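Local atomic coordinates of cystathionine gamma-synthase (Xanthomonas oryzae pv. oryzae KACC 10331, PDB entry 6LD7), a protein that probably makes cystathionine in methionine biosynthesis, as a pyridoxal 5'-phosphate-dependent enzyme of the trans-sulfuration family. Residues P36-F44 with D56-L67; V98-P108 with A144-E155. The protein carries 1 engineered substitution. All coordinates share one frame; numbering follows the deposited sequence.

Interaction 1 of 2, residues P36-F44 with D56-L67; sequences PPIVLSSNF and DYTRSGNPTRDL
Asn62 and Val39 meet with their side chains running antiparallel alongside one another. The Asn62 amide uses both ends. ND2 gives a nearly straight bond to Val39 O, 2.8 Å away, and that oxygen lies close to the amide plane. OD1 takes Arg65 N at 3.1 Å, in the carbonyl plane, and Thr64 N more weakly. Asn62 is thus the N-cap of helix 63-76. CG stands anti to the backbone N (chi1 171°), which swings the amide over the helix start and toward Val39.

Thr64 OG1 accepts from Val39 N at 3.0 Å and also meets a water that donates to Pro37 O. The Pro63 ring lies across the Val39 side chain at about a right angle, with CG 3.8 Å from Val39 CG2. Pro36 CB rests on Leu67 CD1 at 3.7 Å.

At the other end Phe44 presents its ring edge to Asp56 O, and CZ reaches Pro63 CD. Thr58 N binds Ser42 O at 2.8 Å. Phe44 N reaches Asp56 O from above its carbonyl plane, in a bent bond (138°). These two backbone bonds make a single bridge between Asn43 and Tyr57.

Arg65 NH2 donates to Thr58 O at 2.7 Å, nearly along the C=O axis. The Tyr57 OH and the Arg59 NE bond to the pyridoxal-phosphate lysine of the second subunit. The cap and bridge bonds probably help to hold the backbone from which these two side chains reach the neighbour's active site.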
loop_
_atom_site.group_PDB
_atom_site.type_symbol
_atom_site.label_atom_id
_atom_site.label_comp_id
_atom_site.label_asym_id
_atom_site.label_seq_id
_atom_site.Cartn_x
_atom_site.Cartn_y
_atom_site.Cartn_z
ATOM N N PRO C 36 -6.227 -5.165 11.787
ATOM C CA PRO C 36 -6.279 -3.781 12.273
ATOM C C PRO C 36 -6.122 -2.802 11.099
ATOM O O PRO C 36 -5.373 -3.061 10.174
ATOM C CB PRO C 36 -5.072 -3.746 13.251
ATOM C CG PRO C 36 -4.135 -4.766 12.698
ATOM C CD PRO C 36 -5.012 -5.895 12.197
ATOM N N PRO C 37 -6.889 -1.725 11.027
ATOM C CA PRO C 37 -6.697 -0.708 9.980
ATOM C C PRO C 37 -5.309 -0.062 9.958
ATOM O O PRO C 37 -4.784 0.123 11.024
ATOM C CB PRO C 37 -7.737 0.355 10.371
ATOM C CG PRO C 37 -8.862 -0.491 11.019
ATOM C CD PRO C 37 -8.061 -1.454 11.877
ATOM N N ILE C 38 -4.789 0.260 8.764
ATOM C CA ILE C 38 -3.479 0.925 8.569
ATOM C C ILE C 38 -3.668 2.427 8.819
ATOM O O ILE C 38 -4.424 3.098 8.059
ATOM C CB ILE C 38 -2.892 0.656 7.190
ATOM C CG1 ILE C 38 -2.949 -0.824 6.812
ATOM C CG2 ILE C 38 -1.496 1.266 7.095
ATOM C CD1 ILE C 38 -2.544 -1.065 5.324
ATOM N N VAL C 39 -3.095 2.930 9.904
ATOM C CA VAL C 39 -3.170 4.373 10.235
ATOM C C VAL C 39 -1.937 5.062 9.641
ATOM O O VAL C 39 -0.865 5.174 10.314
ATOM C CB VAL C 39 -3.293 4.554 11.754
ATOM C CG1 VAL C 39 -3.460 5.992 12.085
ATOM C CG2 VAL C 39 -4.404 3.723 12.372
ATOM N N LEU C 40 -2.059 5.471 8.386
ATOM C CA LEU C 40 -1.009 6.264 7.705
ATOM C C LEU C 40 -0.873 7.706 8.248
ATOM O O LEU C 40 0.188 8.281 8.051
ATOM C CB LEU C 40 -1.347 6.243 6.232
ATOM C CG LEU C 40 -1.204 4.887 5.544
ATOM C CD1 LEU C 40 -1.316 5.066 4.048
ATOM C CD2 LEU C 40 0.123 4.187 5.845
ATOM N N SER C 41 -1.924 8.272 8.854
ATOM C CA SER C 41 -2.085 9.700 9.187
ATOM C C SER C 41 -0.841 10.205 9.887
ATOM O O SER C 41 -0.480 9.597 10.875
ATOM C CB SER C 41 -3.328 9.957 10.048
ATOM O OG SER C 41 -3.667 11.325 9.976
ATOM N N SER C 42 -0.319 11.348 9.445
ATOM C CA SER C 42 0.828 12.002 10.079
ATOM C C SER C 42 0.346 12.615 11.388
ATOM O O SER C 42 1.136 12.691 12.314
ATOM C CB SER C 42 1.475 13.022 9.133
ATOM O OG SER C 42 0.496 13.960 8.726
ATOM N N ASN C 43 -0.872 13.178 11.399
ATOM C CA ASN C 43 -1.391 13.916 12.565
ATOM C C ASN C 43 -2.775 13.387 12.980
ATOM O O ASN C 43 -3.458 12.592 12.237
ATOM C CB ASN C 43 -1.260 15.415 12.273
ATOM C CG ASN C 43 -2.062 15.883 11.076
ATOM O OD1 ASN C 43 -2.468 15.050 10.234
ATOM N ND2 ASN C 43 -2.236 17.219 10.980
ATOM N N PHE C 44 -3.117 13.795 14.184
ATOM C CA PHE C 44 -4.305 13.438 14.999
ATOM C C PHE C 44 -4.870 14.727 15.634
ATOM O O PHE C 44 -4.104 15.552 16.122
ATOM C CB PHE C 44 -3.927 12.376 16.059
ATOM C CG PHE C 44 -3.267 11.155 15.521
ATOM C CD1 PHE C 44 -1.898 11.158 15.230
ATOM C CD2 PHE C 44 -3.993 10.029 15.220
ATOM C CE1 PHE C 44 -1.289 10.064 14.626
ATOM C CE2 PHE C 44 -3.379 8.929 14.634
ATOM C CZ PHE C 44 -2.036 8.923 14.360
ATOM N N ASP C 56 -0.798 12.212 18.791
ATOM C CA ASP C 56 -0.852 13.591 18.210
ATOM C C ASP C 56 -0.063 13.627 16.868
ATOM O O ASP C 56 -0.466 14.358 15.955
ATOM C CB ASP C 56 -0.416 14.654 19.238
ATOM C CG ASP C 56 1.064 14.538 19.563
ATOM O OD1 ASP C 56 1.532 13.428 19.826
ATOM O OD2 ASP C 56 1.765 15.537 19.399
ATOM N N TYR C 57 1.044 12.902 16.739
ATOM C CA TYR C 57 1.938 13.065 15.550
ATOM C C TYR C 57 2.713 11.769 15.280
ATOM O O TYR C 57 3.429 11.367 16.298
ATOM C CB TYR C 57 2.922 14.236 15.812
ATOM C CG TYR C 57 3.628 14.714 14.578
ATOM C CD1 TYR C 57 2.923 15.268 13.499
ATOM C CD2 TYR C 57 5.002 14.541 14.466
ATOM C CE1 TYR C 57 3.584 15.701 12.343
ATOM C CE2 TYR C 57 5.666 14.910 13.300
ATOM C CZ TYR C 57 4.968 15.519 12.250
ATOM O OH TYR C 57 5.695 15.952 11.179
ATOM N N THR C 58 2.691 11.217 14.041
ATOM C CA THR C 58 3.247 9.874 13.793
ATOM C C THR C 58 4.761 9.769 14.060
ATOM O O THR C 58 5.087 8.687 14.537
ATOM C CB THR C 58 2.804 8.994 12.604
ATOM O OG1 THR C 58 3.630 8.539 11.486
ATOM C CG2 THR C 58 1.353 9.132 12.428
ATOM N N ARG C 59 5.578 10.827 13.981
ATOM C CA ARG C 59 7.041 10.686 14.178
ATOM C C ARG C 59 7.202 10.181 15.627
ATOM O O ARG C 59 8.088 9.372 15.909
ATOM C CB ARG C 59 7.858 11.967 13.971
ATOM C CG ARG C 59 9.230 11.863 14.653
ATOM C CD ARG C 59 10.241 12.867 14.251
ATOM N NE ARG C 59 9.682 14.172 13.904
ATOM C CZ ARG C 59 9.285 15.094 14.798
ATOM N NH1 ARG C 59 9.345 14.789 16.080
ATOM N NH2 ARG C 59 8.836 16.305 14.424
ATOM N N SER C 60 6.306 10.608 16.511
ATOM C CA SER C 60 6.463 10.440 17.977
ATOM C C SER C 60 5.737 9.138 18.486
ATOM O O SER C 60 6.357 8.373 19.267
ATOM C CB SER C 60 6.028 11.773 18.546
ATOM O OG SER C 60 5.097 11.556 19.525
ATOM N N GLY C 61 4.554 8.800 17.944
ATOM C CA GLY C 61 3.652 7.693 18.327
ATOM C C GLY C 61 2.620 7.468 17.193
ATOM O O GLY C 61 2.077 8.458 16.616
ATOM N N ASN C 62 2.389 6.223 16.788
ATOM C CA ASN C 62 1.397 5.855 15.732
ATOM C C ASN C 62 0.866 4.487 16.100
ATOM O O ASN C 62 1.657 3.647 16.535
ATOM C CB ASN C 62 2.053 5.813 14.374
ATOM C CG ASN C 62 1.160 5.245 13.322
ATOM O OD1 ASN C 62 1.047 4.015 13.285
ATOM N ND2 ASN C 62 0.574 6.129 12.494
ATOM N N PRO C 63 -0.470 4.274 16.078
ATOM C CA PRO C 63 -1.031 3.013 16.570
ATOM C C PRO C 63 -0.641 1.781 15.757
ATOM O O PRO C 63 -0.512 0.711 16.355
ATOM C CB PRO C 63 -2.555 3.191 16.536
ATOM C CG PRO C 63 -2.767 4.385 15.694
ATOM C CD PRO C 63 -1.510 5.240 15.705
ATOM N N THR C 64 -0.492 1.891 14.452
ATOM C CA THR C 64 -0.085 0.715 13.620
ATOM C C THR C 64 1.350 0.297 14.005
ATOM O O THR C 64 1.635 -0.915 14.180
ATOM C CB THR C 64 -0.207 1.048 12.137
ATOM O OG1 THR C 64 -1.603 1.340 11.930
ATOM C CG2 THR C 64 0.335 -0.100 11.309
ATOM N N ARG C 65 2.236 1.283 14.148
ATOM C CA ARG C 65 3.638 1.031 14.547
ATOM C C ARG C 65 3.690 0.405 15.978
ATOM O O ARG C 65 4.425 -0.524 16.190
ATOM C CB ARG C 65 4.462 2.309 14.405
ATOM C CG ARG C 65 5.946 2.037 14.581
ATOM C CD ARG C 65 6.849 3.145 14.064
ATOM N NE ARG C 65 6.614 4.233 14.872
ATOM C CZ ARG C 65 6.229 5.462 14.473
ATOM N NH1 ARG C 65 6.233 5.915 13.228
ATOM N NH2 ARG C 65 5.954 6.288 15.444
ATOM N N ASP C 66 2.903 0.941 16.917
ATOM C CA ASP C 66 2.849 0.516 18.312
ATOM C C ASP C 66 2.305 -0.914 18.411
ATOM O O ASP C 66 2.725 -1.605 19.278
ATOM C CB ASP C 66 1.988 1.441 19.154
ATOM C CG ASP C 66 2.742 2.707 19.516
ATOM O OD1 ASP C 66 3.950 2.772 19.245
ATOM O OD2 ASP C 66 2.093 3.646 19.919
ATOM N N LEU C 67 1.409 -1.349 17.560
ATOM C CA LEU C 67 0.987 -2.764 17.615
ATOM C C LEU C 67 2.191 -3.642 17.369
ATOM O O LEU C 67 2.213 -4.652 17.907
ATOM C CB LEU C 67 0.026 -3.047 16.491
ATOM C CG LEU C 67 -1.423 -3.162 16.850
ATOM C CD1 LEU C 67 -2.180 -3.357 15.531
ATOM C CD2 LEU C 67 -1.622 -4.320 17.807
HETATM O O HOH W 1 -2.910 -0.756 12.654
HETATM O O HOH W 2 -2.015 16.998 16.213
#

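Interaction 2 of 2, residues V98-P108 with A144-E155; sequences VLQPGDTLVVP and ALAQSPKLVLIE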
loop_
_atom_site.group_PDB
_atom_site.type_symbol
_atom_site.label_atom_id
_atom_site.label_comp_id
_atom_site.label_asym_id
_atom_site.label_seq_id
_atom_site.Cartn_x
_atom_site.Cartn_y
_atom_site.Cartn_z
ATOM N N VAL C 98 22.048 5.303 25.172
ATOM C CA VAL C 98 22.828 4.712 26.269
ATOM C C VAL C 98 24.171 5.387 26.461
ATOM O O VAL C 98 24.620 5.311 27.565
ATOM C CB VAL C 98 22.999 3.208 26.056
ATOM C CG1 VAL C 98 23.846 2.606 27.108
ATOM C CG2 VAL C 98 21.670 2.538 26.123
ATOM N N LEU C 99 24.904 5.739 25.440
ATOM C CA LEU C 99 26.328 6.146 25.573
ATOM C C LEU C 99 26.471 7.669 25.506
ATOM O O LEU C 99 25.590 8.358 24.958
ATOM C CB LEU C 99 27.111 5.566 24.398
ATOM C CG LEU C 99 27.128 4.060 24.275
ATOM C CD1 LEU C 99 27.866 3.580 23.045
ATOM C CD2 LEU C 99 27.821 3.498 25.479
ATOM N N GLN C 100 27.586 8.173 25.991
ATOM C CA GLN C 100 28.057 9.576 25.866
ATOM C C GLN C 100 29.587 9.596 25.910
ATOM O O GLN C 100 30.193 8.590 26.365
ATOM C CB GLN C 100 27.471 10.377 27.020
ATOM C CG GLN C 100 27.981 9.953 28.380
ATOM C CD GLN C 100 27.285 10.798 29.414
ATOM O OE1 GLN C 100 26.270 11.400 29.144
ATOM N NE2 GLN C 100 27.857 10.925 30.587
ATOM N N PRO C 101 30.271 10.694 25.490
ATOM C CA PRO C 101 31.742 10.725 25.484
ATOM C C PRO C 101 32.266 10.342 26.860
ATOM O O PRO C 101 31.647 10.660 27.862
ATOM C CB PRO C 101 32.081 12.184 25.051
ATOM C CG PRO C 101 30.897 12.448 24.122
ATOM C CD PRO C 101 29.717 11.941 24.940
ATOM N N GLY C 102 33.370 9.638 26.868
ATOM C CA GLY C 102 33.972 9.027 28.063
ATOM C C GLY C 102 33.455 7.616 28.342
ATOM O O GLY C 102 34.077 6.933 29.139
ATOM N N ASP C 103 32.331 7.186 27.765
ATOM C CA ASP C 103 31.819 5.812 27.960
ATOM C C ASP C 103 32.531 4.931 26.938
ATOM O O ASP C 103 32.862 5.370 25.848
ATOM C CB ASP C 103 30.330 5.625 27.708
ATOM C CG ASP C 103 29.451 6.286 28.718
ATOM O OD1 ASP C 103 29.985 6.618 29.738
ATOM O OD2 ASP C 103 28.228 6.484 28.453
ATOM N N THR C 104 32.589 3.648 27.257
ATOM C CA THR C 104 33.185 2.627 26.398
ATOM C C THR C 104 32.106 1.612 26.058
ATOM O O THR C 104 31.328 1.201 26.935
ATOM C CB THR C 104 34.403 2.007 27.129
ATOM O OG1 THR C 104 35.475 2.957 27.167
ATOM C CG2 THR C 104 34.943 0.859 26.338
ATOM N N LEU C 105 32.173 1.146 24.842
ATOM C CA LEU C 105 31.301 0.104 24.298
ATOM C C LEU C 105 32.190 -1.097 23.950
ATOM O O LEU C 105 33.208 -0.937 23.233
ATOM C CB LEU C 105 30.634 0.629 23.023
ATOM C CG LEU C 105 29.968 -0.438 22.156
ATOM C CD1 LEU C 105 28.706 -0.917 22.867
ATOM C CD2 LEU C 105 29.603 0.122 20.762
ATOM N N VAL C 106 31.747 -2.264 24.365
ATOM C CA VAL C 106 32.415 -3.513 23.970
ATOM C C VAL C 106 31.649 -4.132 22.810
ATOM O O VAL C 106 30.484 -4.294 22.919
ATOM C CB VAL C 106 32.480 -4.483 25.156
ATOM C CG1 VAL C 106 33.222 -5.723 24.742
ATOM C CG2 VAL C 106 33.123 -3.818 26.343
ATOM N N VAL C 107 32.361 -4.495 21.759
ATOM C CA VAL C 107 31.830 -5.030 20.480
ATOM C C VAL C 107 32.490 -6.364 20.212
ATOM O O VAL C 107 33.701 -6.464 20.318
ATOM C CB VAL C 107 32.211 -4.033 19.380
ATOM C CG1 VAL C 107 31.822 -4.541 18.053
ATOM C CG2 VAL C 107 31.501 -2.748 19.688
ATOM N N PRO C 108 31.743 -7.377 19.745
ATOM C CA PRO C 108 32.341 -8.626 19.314
ATOM C C PRO C 108 33.265 -8.382 18.124
ATOM O O PRO C 108 32.879 -7.637 17.276
ATOM C CB PRO C 108 31.169 -9.497 18.851
ATOM C CG PRO C 108 29.989 -8.866 19.550
ATOM C CD PRO C 108 30.286 -7.368 19.615
ATOM N N ALA C 144 38.110 -6.827 28.732
ATOM C CA ALA C 144 37.179 -5.752 28.326
ATOM C C ALA C 144 36.468 -5.266 29.551
ATOM O O ALA C 144 36.467 -4.070 29.779
ATOM C CB ALA C 144 36.217 -6.304 27.320
ATOM N N LEU C 145 35.919 -6.169 30.351
ATOM C CA LEU C 145 35.081 -5.726 31.497
ATOM C C LEU C 145 35.909 -5.061 32.601
ATOM O O LEU C 145 35.297 -4.398 33.413
ATOM C CB LEU C 145 34.287 -6.891 32.087
ATOM C CG LEU C 145 33.290 -7.571 31.144
ATOM C CD1 LEU C 145 32.537 -8.649 31.894
ATOM C CD2 LEU C 145 32.290 -6.587 30.548
ATOM N N ALA C 146 37.215 -5.325 32.708
ATOM C CA ALA C 146 38.094 -4.710 33.742
ATOM C C ALA C 146 38.251 -3.199 33.439
ATOM O O ALA C 146 38.665 -2.500 34.321
ATOM C CB ALA C 146 39.460 -5.352 33.820
ATOM N N GLN C 147 37.906 -2.741 32.242
ATOM C CA GLN C 147 37.889 -1.326 31.830
ATOM C C GLN C 147 36.542 -0.672 32.218
ATOM O O GLN C 147 36.405 0.476 31.977
ATOM C CB GLN C 147 38.290 -1.270 30.342
ATOM C CG GLN C 147 39.736 -1.736 30.131
ATOM C CD GLN C 147 40.123 -1.933 28.673
ATOM O OE1 GLN C 147 40.277 -3.062 28.176
ATOM N NE2 GLN C 147 40.298 -0.850 27.932
ATOM N N SER C 148 35.617 -1.324 32.915
ATOM C CA SER C 148 34.324 -0.738 33.343
ATOM C C SER C 148 33.549 -0.196 32.149
ATOM O O SER C 148 33.229 0.953 32.114
ATOM C CB SER C 148 34.530 0.354 34.329
ATOM O OG SER C 148 34.970 -0.207 35.531
ATOM N N PRO C 149 33.170 -0.971 31.131
ATOM C CA PRO C 149 32.479 -0.412 29.974
ATOM C C PRO C 149 31.047 -0.037 30.339
ATOM O O PRO C 149 30.487 -0.553 31.303
ATOM C CB PRO C 149 32.546 -1.551 28.939
ATOM C CG PRO C 149 32.669 -2.807 29.771
ATOM C CD PRO C 149 33.390 -2.406 31.047
ATOM N N LYS C 150 30.416 0.838 29.555
ATOM C CA LYS C 150 29.006 1.180 29.831
ATOM C C LYS C 150 28.101 0.109 29.233
ATOM O O LYS C 150 26.984 -0.143 29.746
ATOM C CB LYS C 150 28.707 2.531 29.193
ATOM C CG LYS C 150 27.296 3.020 29.423
ATOM C CD LYS C 150 27.137 3.482 30.831
ATOM C CE LYS C 150 25.679 3.484 31.165
ATOM N NZ LYS C 150 25.188 4.801 30.812
ATOM N N LEU C 151 28.464 -0.401 28.070
ATOM C CA LEU C 151 27.520 -1.220 27.281
ATOM C C LEU C 151 28.343 -2.295 26.636
ATOM O O LEU C 151 29.417 -1.942 26.117
ATOM C CB LEU C 151 26.867 -0.322 26.187
ATOM C CG LEU C 151 25.867 -0.993 25.251
ATOM C CD1 LEU C 151 24.731 -1.548 26.070
ATOM C CD2 LEU C 151 25.321 0.048 24.248
ATOM N N VAL C 152 27.771 -3.485 26.550
ATOM C CA VAL C 152 28.354 -4.643 25.833
ATOM C C VAL C 152 27.346 -5.123 24.830
ATOM O O VAL C 152 26.219 -5.372 25.215
ATOM C CB VAL C 152 28.672 -5.784 26.815
ATOM C CG1 VAL C 152 29.182 -6.985 26.063
ATOM C CG2 VAL C 152 29.612 -5.325 27.874
ATOM N N LEU C 153 27.784 -5.260 23.610
ATOM C CA LEU C 153 26.965 -5.773 22.502
ATOM C C LEU C 153 27.305 -7.268 22.345
ATOM O O LEU C 153 28.522 -7.620 22.188
ATOM C CB LEU C 153 27.222 -4.995 21.201
ATOM C CG LEU C 153 26.720 -5.661 19.912
ATOM C CD1 LEU C 153 25.225 -5.627 19.864
ATOM C CD2 LEU C 153 27.264 -4.963 18.662
ATOM N N ILE C 154 26.257 -8.085 22.248
ATOM C CA ILE C 154 26.381 -9.503 21.889
ATOM C C ILE C 154 25.645 -9.765 20.597
ATOM O O ILE C 154 24.482 -9.375 20.493
ATOM C CB ILE C 154 25.812 -10.355 22.996
ATOM C CG1 ILE C 154 26.442 -10.037 24.328
ATOM C CG2 ILE C 154 25.892 -11.810 22.641
ATOM C CD1 ILE C 154 25.724 -10.670 25.434
ATOM N N GLU C 155 26.256 -10.490 19.685
ATOM C CA GLU C 155 25.553 -10.900 18.446
ATOM C C GLU C 155 25.732 -12.406 18.317
ATOM O O GLU C 155 26.877 -12.946 18.003
ATOM C CB GLU C 155 26.085 -10.142 17.241
ATOM C CG GLU C 155 25.361 -10.454 15.936
ATOM C CD GLU C 155 26.002 -9.777 14.737
ATOM O OE1 GLU C 155 25.971 -10.465 13.631
ATOM O OE2 GLU C 155 26.545 -8.563 14.929
HETATM O O HOH W 3 32.509 3.201 30.126
#
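Leu105 and Leu151 both carry CG anti to the backbone N (chi1 166° and 179°), and their side chains extend together in one direction. Leu105 CD1 comes 3.7 Å from Leu151 CG. Val98 CG1 and Leu99 CD2 also reach Leu151, each crossing it at about a right angle.

Val106 points to the opposite face of the sheet. Its CG2 presses on Pro149 CB at 3.5 Å, tighter than usual for two carbons. CG1 meets Ala144 CB at 4.0 Å, and CB faces Val152 CG2.

The Lys150 chain kinks at its second and fourth torsions. Its methylenes run beside Asp103, and NZ makes a weak bond to Val98 O. NZ is 4.2 Å from Asp103 OD2, too far for a salt bridge, but the opposite charges probably attract. Asp103 OD2 accepts from Gln100 N, within the type II turn from Gln100 to Asp103.

Strands 104-108 and 151-155 are parallel, at 14°. Val106 N donates to Leu151 O at 2.9 Å, and Leu153 N to Val106 O at 2.9 Å. Thr104 O takes Lys150 N at 2.8 Å. Pro108 CD packs on Leu153 CG.

The two are adjacent inner strands of the large, mostly parallel sheet of the PLP-binding domain, as in fold-type I enzymes. Strand 129-133 bonds to the other edge of 104-108. Phe119 of helix 113-124 covers Leu105 and Leu153, while Ile154 packs on helix 167-176.

Overall arrangement
Along the chain the two contacts come in series, neither nested nor crossed. Interaction 1 closes first, shutting the loop between 44 and 56 and tying the extended segment 36-44 to the start of helix 63-76. The chain then runs through that helix, strand 80-84 and helix 87-98 before interaction 2 opens. Interaction 2 spans 35 residues that include helix 113-124 and strand 129-133, and it joins neighbouring parallel strands of the large sheet. The centres of interactions 1 and 2 lie about 34 Å apart. The nearest atoms of interactions 1 and 2 are about 17 Å apart, so they do not meet. Both contacts reach the second subunit, and interaction 1 also meets a third.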